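Local atomic coordinates of RabGDI protein (Plasmodium falciparum 3D7, PDB entry 3P1W), a protein that probably acts as a Rab GDP-dissociation inhibitor, holding Rab GTPases in their GDP-bound state in vesicle transport. Residues K277-V290 and I293-V306. Numbering follows the deposited sequence.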
loop_
_atom_site.group_PDB
_atom_site.type_symbol
_atom_site.label_atom_id
_atom_site.label_comp_id
_atom_site.label_asym_id
_atom_site.label_seq_id
_atom_site.Cartn_x
_atom_site.Cartn_y
_atom_site.Cartn_z
ATOM N N LYS A 277 24.093 -8.955 -7.648
ATOM C CA LYS A 277 25.181 -7.970 -7.576
ATOM C C LYS A 277 25.393 -7.504 -6.149
ATOM O O LYS A 277 24.612 -6.697 -5.628
ATOM C CB LYS A 277 24.870 -6.771 -8.468
ATOM C CG LYS A 277 25.003 -7.051 -9.958
ATOM C CD LYS A 277 26.435 -7.411 -10.351
ATOM C CE LYS A 277 26.588 -7.517 -11.856
ATOM N NZ LYS A 277 27.743 -8.374 -12.195
ATOM N N ASN A 278 26.430 -8.033 -5.507
ATOM C CA ASN A 278 26.659 -7.787 -4.086
ATOM C C ASN A 278 27.546 -6.569 -3.787
ATOM O O ASN A 278 28.774 -6.631 -3.840
ATOM C CB ASN A 278 27.233 -9.030 -3.406
ATOM C CG ASN A 278 27.117 -8.965 -1.882
ATOM O OD1 ASN A 278 26.124 -8.447 -1.329
ATOM N ND2 ASN A 278 28.124 -9.492 -1.198
ATOM N N VAL A 279 26.894 -5.473 -3.449
ATOM C CA VAL A 279 27.569 -4.253 -3.058
ATOM C C VAL A 279 28.202 -4.462 -1.690
ATOM O O VAL A 279 27.560 -4.993 -0.777
ATOM C CB VAL A 279 26.564 -3.093 -3.049
ATOM C CG1 VAL A 279 27.209 -1.799 -2.593
ATOM C CG2 VAL A 279 25.977 -2.943 -4.435
ATOM N N VAL A 280 29.477 -4.115 -1.568
ATOM C CA VAL A 280 30.181 -4.252 -0.293
ATOM C C VAL A 280 30.682 -2.917 0.274
ATOM O O VAL A 280 31.234 -2.908 1.390
ATOM C CB VAL A 280 31.348 -5.280 -0.374
ATOM C CG1 VAL A 280 30.825 -6.625 -0.920
ATOM C CG2 VAL A 280 32.537 -4.752 -1.203
ATOM N N ASP A 281 30.486 -1.810 -0.463
ATOM C CA ASP A 281 30.890 -0.478 0.005
ATOM C C ASP A 281 30.317 0.710 -0.789
ATOM O O ASP A 281 30.053 0.619 -2.006
ATOM C CB ASP A 281 32.410 -0.367 0.020
ATOM C CG ASP A 281 33.041 -1.104 1.189
ATOM O OD1 ASP A 281 32.533 -0.957 2.337
ATOM O OD2 ASP A 281 34.033 -1.833 0.946
ATOM N N PHE A 282 30.123 1.814 -0.066
ATOM C CA PHE A 282 29.957 3.119 -0.661
ATOM C C PHE A 282 31.317 3.794 -0.726
ATOM O O PHE A 282 32.145 3.604 0.164
ATOM C CB PHE A 282 29.030 3.980 0.187
ATOM C CG PHE A 282 27.602 3.510 0.198
ATOM C CD1 PHE A 282 26.705 3.960 -0.757
ATOM C CD2 PHE A 282 27.161 2.618 1.147
ATOM C CE1 PHE A 282 25.375 3.537 -0.753
ATOM C CE2 PHE A 282 25.832 2.195 1.159
ATOM C CZ PHE A 282 24.948 2.649 0.201
ATOM N N VAL A 283 31.541 4.569 -1.780
ATOM C CA VAL A 283 32.700 5.441 -1.878
ATOM C C VAL A 283 32.224 6.864 -1.588
ATOM O O VAL A 283 31.210 7.311 -2.141
ATOM C CB VAL A 283 33.345 5.351 -3.277
ATOM C CG1 VAL A 283 34.668 6.143 -3.325
ATOM C CG2 VAL A 283 33.559 3.883 -3.673
ATOM N N PHE A 284 32.930 7.543 -0.686
ATOM C CA PHE A 284 32.632 8.921 -0.294
ATOM C C PHE A 284 33.733 9.891 -0.697
ATOM O O PHE A 284 34.909 9.560 -0.597
ATOM C CB PHE A 284 32.467 8.988 1.213
ATOM C CG PHE A 284 31.256 8.290 1.697
ATOM C CD1 PHE A 284 30.006 8.845 1.468
ATOM C CD2 PHE A 284 31.344 7.066 2.347
ATOM C CE1 PHE A 284 28.860 8.208 1.888
ATOM C CE2 PHE A 284 30.177 6.417 2.773
ATOM C CZ PHE A 284 28.947 6.995 2.544
ATOM N N ASP A 285 33.351 11.087 -1.139
ATOM C CA ASP A 285 34.333 12.118 -1.469
ATOM C C ASP A 285 34.824 12.833 -0.204
ATOM O O ASP A 285 34.411 12.501 0.906
ATOM C CB ASP A 285 33.763 13.118 -2.490
ATOM C CG ASP A 285 32.653 13.986 -1.924
ATOM O OD1 ASP A 285 32.473 14.042 -0.689
ATOM O OD2 ASP A 285 31.960 14.631 -2.733
ATOM N N ASP A 286 35.709 13.811 -0.392
ATOM C CA ASP A 286 36.273 14.605 0.709
ATOM C C ASP A 286 35.246 15.364 1.559
ATOM O O ASP A 286 35.562 15.761 2.678
ATOM C CB ASP A 286 37.313 15.603 0.168
ATOM C CG ASP A 286 38.612 14.937 -0.255
ATOM O OD1 ASP A 286 38.779 13.722 -0.030
ATOM O OD2 ASP A 286 39.483 15.638 -0.812
ATOM N N ASP A 287 34.042 15.591 1.038
ATOM C CA ASP A 287 32.985 16.226 1.830
ATOM C C ASP A 287 31.987 15.189 2.364
ATOM O O ASP A 287 30.890 15.545 2.759
ATOM C CB ASP A 287 32.225 17.291 1.023
ATOM C CG ASP A 287 33.133 18.293 0.349
ATOM O OD1 ASP A 287 34.263 18.530 0.825
ATOM O OD2 ASP A 287 32.693 18.854 -0.673
ATOM N N ASN A 288 32.384 13.919 2.382
ATOM C CA ASN A 288 31.536 12.823 2.852
ATOM C C ASN A 288 30.220 12.684 2.074
ATOM O O ASN A 288 29.201 12.266 2.630
ATOM C CB ASN A 288 31.275 12.947 4.361
ATOM C CG ASN A 288 32.543 12.846 5.180
ATOM O OD1 ASN A 288 33.481 12.148 4.811
ATOM N ND2 ASN A 288 32.583 13.564 6.297
ATOM N N LYS A 289 30.250 13.023 0.788
ATOM C CA LYS A 289 29.098 12.825 -0.095
ATOM C C LYS A 289 29.365 11.617 -0.977
ATOM O O LYS A 289 30.509 11.381 -1.399
ATOM C CB LYS A 289 28.856 14.039 -0.978
ATOM C CG LYS A 289 28.611 15.332 -0.219
ATOM C CD LYS A 289 27.987 16.394 -1.128
ATOM C CE LYS A 289 28.302 17.801 -0.646
ATOM N NZ LYS A 289 27.261 18.766 -1.080
ATOM N N VAL A 290 28.316 10.858 -1.272
ATOM C CA VAL A 290 28.489 9.649 -2.065
ATOM C C VAL A 290 29.032 10.017 -3.451
ATOM O O VAL A 290 28.627 11.015 -4.048
ATOM C CB VAL A 290 27.190 8.813 -2.181
ATOM C CG1 VAL A 290 26.179 9.469 -3.139
ATOM C CG2 VAL A 290 27.524 7.383 -2.623
ATOM N N ILE A 293 30.061 3.291 -5.827
ATOM C CA ILE A 293 29.802 2.009 -5.123
ATOM C C ILE A 293 30.736 0.902 -5.629
ATOM O O ILE A 293 31.168 0.923 -6.793
ATOM C CB ILE A 293 28.340 1.537 -5.277
ATOM C CG1 ILE A 293 27.973 1.365 -6.748
ATOM C CG2 ILE A 293 27.340 2.515 -4.585
ATOM C CD1 ILE A 293 27.341 0.046 -7.042
ATOM N N LYS A 294 31.057 -0.047 -4.755
ATOM C CA LYS A 294 31.956 -1.158 -5.082
ATOM C C LYS A 294 31.281 -2.470 -4.744
ATOM O O LYS A 294 30.471 -2.524 -3.814
ATOM C CB LYS A 294 33.251 -1.093 -4.271
ATOM C CG LYS A 294 34.151 0.086 -4.542
ATOM C CD LYS A 294 35.372 0.080 -3.610
ATOM C CE LYS A 294 36.271 -1.152 -3.831
ATOM N NZ LYS A 294 37.669 -0.945 -3.329
ATOM N N SER A 295 31.662 -3.536 -5.450
ATOM C CA SER A 295 31.084 -4.864 -5.207
ATOM C C SER A 295 32.134 -5.837 -4.654
ATOM O O SER A 295 33.302 -5.499 -4.551
ATOM C CB SER A 295 30.478 -5.426 -6.493
ATOM O OG SER A 295 31.478 -5.953 -7.347
ATOM N N SER A 296 31.699 -7.046 -4.290
ATOM C CA SER A 296 32.611 -8.106 -3.825
ATOM C C SER A 296 33.376 -8.741 -4.983
ATOM O O SER A 296 34.374 -9.429 -4.772
ATOM C CB SER A 296 31.831 -9.190 -3.057
ATOM O OG SER A 296 30.601 -9.497 -3.701
ATOM N N ASP A 297 32.895 -8.503 -6.202
ATOM C CA ASP A 297 33.503 -9.026 -7.417
ATOM C C ASP A 297 34.377 -7.971 -8.101
ATOM O O ASP A 297 34.658 -8.063 -9.308
ATOM C CB ASP A 297 32.402 -9.528 -8.365
ATOM C CG ASP A 297 31.628 -10.692 -7.782
ATOM O OD1 ASP A 297 32.270 -11.608 -7.225
ATOM O OD2 ASP A 297 30.388 -10.702 -7.872
ATOM N N GLY A 298 34.831 -6.984 -7.331
ATOM C CA GLY A 298 35.792 -5.993 -7.826
ATOM C C GLY A 298 35.246 -5.095 -8.922
ATOM O O GLY A 298 35.991 -4.685 -9.823
ATOM N N GLU A 299 33.938 -4.819 -8.873
ATOM C CA GLU A 299 33.319 -3.873 -9.792
ATOM C C GLU A 299 33.219 -2.529 -9.094
ATOM O O GLU A 299 32.965 -2.472 -7.897
ATOM C CB GLU A 299 31.930 -4.342 -10.215
ATOM C CG GLU A 299 31.918 -5.710 -10.889
ATOM C CD GLU A 299 30.607 -6.451 -10.693
ATOM O OE1 GLU A 299 29.994 -6.816 -11.717
ATOM O OE2 GLU A 299 30.196 -6.665 -9.522
ATOM N N ILE A 300 33.434 -1.448 -9.834
ATOM C CA ILE A 300 33.227 -0.104 -9.294
ATOM C C ILE A 300 32.489 0.778 -10.310
ATOM O O ILE A 300 32.711 0.675 -11.532
ATOM C CB ILE A 300 34.571 0.560 -8.900
ATOM C CG1 ILE A 300 34.325 1.839 -8.077
ATOM C CG2 ILE A 300 35.397 0.853 -10.149
ATOM C CD1 ILE A 300 35.598 2.508 -7.547
ATOM N N ALA A 301 31.623 1.650 -9.802
ATOM C CA ALA A 301 30.994 2.683 -10.620
ATOM C C ALA A 301 30.861 3.948 -9.792
ATOM O O ALA A 301 30.726 3.889 -8.561
ATOM C CB ALA A 301 29.622 2.228 -11.122
ATOM N N TYR A 302 30.883 5.085 -10.464
ATOM C CA TYR A 302 30.755 6.368 -9.802
ATOM C C TYR A 302 29.348 6.917 -10.055
ATOM O O TYR A 302 28.680 6.510 -11.008
ATOM C CB TYR A 302 31.884 7.305 -10.256
ATOM C CG TYR A 302 33.227 6.847 -9.731
ATOM C CD1 TYR A 302 33.639 7.174 -8.437
ATOM C CD2 TYR A 302 34.065 6.042 -10.500
ATOM C CE1 TYR A 302 34.858 6.736 -7.932
ATOM C CE2 TYR A 302 35.293 5.602 -10.004
ATOM C CZ TYR A 302 35.678 5.957 -8.717
ATOM O OH TYR A 302 36.882 5.531 -8.212
ATOM N N CYS A 303 28.872 7.773 -9.152
ATOM C CA CYS A 303 27.524 8.328 -9.252
ATOM C C CYS A 303 27.398 9.612 -8.447
ATOM O O CYS A 303 28.238 9.911 -7.593
ATOM C CB CYS A 303 26.479 7.303 -8.787
ATOM S SG CYS A 303 26.742 6.738 -7.093
ATOM N N ASP A 304 26.370 10.386 -8.757
ATOM C CA ASP A 304 26.102 11.647 -8.055
ATOM C C ASP A 304 25.084 11.437 -6.932
ATOM O O ASP A 304 25.080 12.185 -5.947
ATOM C CB ASP A 304 25.578 12.705 -9.038
ATOM C CG ASP A 304 26.586 13.036 -10.127
ATOM O OD1 ASP A 304 27.801 13.037 -9.841
ATOM O OD2 ASP A 304 26.162 13.288 -11.268
ATOM N N LYS A 305 24.218 10.437 -7.090
ATOM C CA LYS A 305 23.231 10.104 -6.063
ATOM C C LYS A 305 22.987 8.619 -5.979
ATOM O O LYS A 305 23.181 7.885 -6.949
ATOM C CB LYS A 305 21.895 10.822 -6.346
ATOM C CG LYS A 305 22.026 12.362 -6.483
ATOM C CD LYS A 305 20.695 13.037 -6.756
ATOM C CE LYS A 305 20.833 14.511 -7.134
ATOM N NZ LYS A 305 21.657 15.324 -6.178
ATOM N N VAL A 306 22.491 8.187 -4.817
ATOM C CA VAL A 306 22.072 6.818 -4.637
ATOM C C VAL A 306 20.636 6.818 -4.078
ATOM O O VAL A 306 20.285 7.669 -3.266
ATOM C CB VAL A 306 23.004 6.068 -3.653
ATOM C CG1 VAL A 306 22.406 4.727 -3.197
ATOM C CG2 VAL A 306 24.372 5.833 -4.262
HETATM O O HOH W 1 27.171 13.039 -4.039
#
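Two residues, Val280 and Asp281, stand opposite the single Lys294, a classic beta bulge in the antiparallel hairpin of strands 279-284 and 290-295; strand 300-303 adds a third antiparallel strand and joins this meander to parallel strand 20-26. The register slips by one residue between the Val279-Ser295 and Asp281-Lys294 pairs, and Lys294 O takes two bonds: a short, fairly straight one from Val280 N (2.9 Å, 159° at the hydrogen) and a weak one from Asp281 N. Lys294 N returns a bond to Asp281 O (3.0 Å). Past the bulge, Phe282 and Ile293 share one face of the sheet. The Phe282 ring takes Ile293 CG2 obliquely at CD1 (4.1 Å), while CG1 of Val306 lies at its edge, near the ring plane, 4.0 Å from CE1. In Ile293, chi1 of 58° and an unstaggered chi2 of 130° carry CD1 to CG2 of Val279 (4.2 Å), the two side chains crossing at about a right angle. A corner at Asp304 brings Val306 back to Phe282 and to Val290, which it crosses in the same way, CG2 to CG2 at 3.9 Å. Ile24 of strand 20-26 and Leu49 of strand 46-49 touch Ile293, and Ile427 touches Phe282 and Val290, which places these side chains against the parallel strands. At the other end, the Ser295-Gly298 turn is organised by Ser295 OG, which accepts from Asp297 N in an ST turn and from Glu299 N, and donates to the anti lone pair of Glu299 OE2. This helps to hold the carboxylate in place, and its OE1 offers its syn lone pair to Lys277 NZ in a salt bridge of 2.8 Å.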